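Side-chain contact in dipicolinate synthase subunit B (Bacillus halodurans, PDB 3LQK), which probably forms, with a partner subunit, the flavoprotein-family enzyme that makes dipicolinate, the small dicarboxylic acid stored in bacterial spores: residues 107-110 against 111-115. Residues are numbered along the deposited sequence; the frame is centred on the assembly and turned at random.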
loop_
_atom_site.group_PDB
_atom_site.type_symbol
_atom_site.label_atom_id
_atom_site.label_comp_id
_atom_site.label_asym_id
_atom_site.label_seq_id
_atom_site.Cartn_x
_atom_site.Cartn_y
_atom_site.Cartn_z
HETATM N N MSE A 107 8.742 -3.399 10.925
HETATM C CA MSE A 107 9.222 -2.895 12.172
HETATM C C MSE A 107 9.766 -4.096 12.912
HETATM O O MSE A 107 9.310 -5.244 12.747
HETATM C CB MSE A 107 8.132 -2.140 12.899
HETATM C CG MSE A 107 7.772 -0.884 12.165
HETATM SE SE MSE A 107 6.059 -0.303 12.761
HETATM C CE MSE A 107 6.789 -0.049 14.613
ATOM N N THR A 108 10.779 -3.872 13.668
ATOM C CA THR A 108 11.473 -4.958 14.288
ATOM C C THR A 108 11.906 -4.406 15.588
ATOM O O THR A 108 13.087 -4.057 15.702
ATOM C CB THR A 108 12.736 -5.261 13.483
ATOM O OG1 THR A 108 12.363 -5.736 12.175
ATOM C CG2 THR A 108 13.566 -6.294 14.234
ATOM N N ASP A 109 10.976 -4.230 16.528
ATOM C CA ASP A 109 11.313 -3.592 17.798
ATOM C C ASP A 109 10.944 -4.471 18.965
ATOM O O ASP A 109 10.523 -3.969 19.982
ATOM C CB ASP A 109 10.594 -2.241 17.930
ATOM C CG ASP A 109 9.062 -2.377 17.992
ATOM O OD1 ASP A 109 8.532 -3.524 17.979
ATOM O OD2 ASP A 109 8.387 -1.314 18.050
ATOM N N SER A 110 10.967 -5.790 18.780
ATOM C CA SER A 110 10.839 -6.669 19.898
ATOM C C SER A 110 11.750 -7.838 19.635
ATOM O O SER A 110 12.114 -8.094 18.471
ATOM C CB SER A 110 9.380 -7.160 20.088
ATOM O OG SER A 110 9.124 -8.301 19.220
ATOM N N PRO A 111 12.113 -8.556 20.708
ATOM C CA PRO A 111 12.958 -9.691 20.529
ATOM C C PRO A 111 12.345 -10.751 19.559
ATOM O O PRO A 111 13.068 -11.336 18.745
ATOM C CB PRO A 111 13.194 -10.197 21.968
ATOM C CG PRO A 111 12.877 -9.039 22.867
ATOM C CD PRO A 111 11.779 -8.323 22.140
ATOM N N VAL A 112 11.039 -10.943 19.597
ATOM C CA VAL A 112 10.363 -11.871 18.708
ATOM C C VAL A 112 10.515 -11.463 17.241
ATOM O O VAL A 112 10.852 -12.252 16.366
ATOM C CB VAL A 112 8.841 -12.016 19.101
ATOM C CG1 VAL A 112 8.096 -12.911 18.099
ATOM C CG2 VAL A 112 8.651 -12.656 20.516
ATOM N N LEU A 113 10.272 -10.196 16.959
ATOM C CA LEU A 113 10.334 -9.713 15.583
ATOM C C LEU A 113 11.767 -9.705 15.132
ATOM O O LEU A 113 12.043 -9.860 13.940
ATOM C CB LEU A 113 9.716 -8.324 15.472
ATOM C CG LEU A 113 8.207 -8.295 15.760
ATOM C CD1 LEU A 113 7.744 -6.880 15.745
ATOM C CD2 LEU A 113 7.394 -9.170 14.765
HETATM N N MSE A 114 12.701 -9.516 16.062
HETATM C CA MSE A 114 14.128 -9.591 15.658
HETATM C C MSE A 114 14.507 -11.011 15.305
HETATM O O MSE A 114 15.224 -11.235 14.340
HETATM C CB MSE A 114 15.014 -8.997 16.743
HETATM C CG MSE A 114 16.476 -9.096 16.489
HETATM SE SE MSE A 114 16.982 -7.997 14.920
HETATM C CE MSE A 114 16.682 -6.257 15.664
ATOM N N GLY A 115 13.975 -12.011 16.048
ATOM C CA GLY A 115 14.181 -13.392 15.668
ATOM C C GLY A 115 13.682 -13.704 14.246
ATOM O O GLY A 115 14.352 -14.387 13.463
#
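This is a local N-cap contact: Ser110 meets Leu113 and Met114 where the loop after helix 97-104 turns into helix 111-121. The Ser110 side chain accepts a hydrogen bond from the backbone of the first turn: Leu113 N lies 3.2 Å from Ser110 OG, and the bond is nearly straight, at 168°. With chi1 at 84°, OG sits between the backbone N and the carbonyl carbon and faces the start of the helix. The carbonyl of Ser110 is used as well, since Met114 N donates to Ser110 O at 2.9 Å. Pro111 follows the cap in the first turn, where its lack of an N-H costs no helix bond. Without the hydroxyl, as with an alanine at Ser110, Leu113 N would probably lose its capping acceptor and the first turn would be less well held.

Beside the cap, Thr108 and Met114 pack through their methyl groups. Thr108 CG2 meets Met114 CE at 3.4 Å, a tight carbon contact. Met114 is a selenomethionine with a bent chain, and the two side chains cross at about a right angle. Leu113 CD1 lies 3.8 Å from Met107 O, and the Leu113 side chain lies beside that of Asp109, pointing the same way. The carboxylate of Asp109 has its salt bridge with Lys102 of helix 97-104. On the loop side, Thr108 N donates to Asn98 OD1 of a second subunit, placing the turn at a subunit interface. Val112 packs on Met90 and Ile92 of strand 89-95. This is a classical serine N-cap, here starting a helix that packs against the parallel part of an alpha/beta sheet.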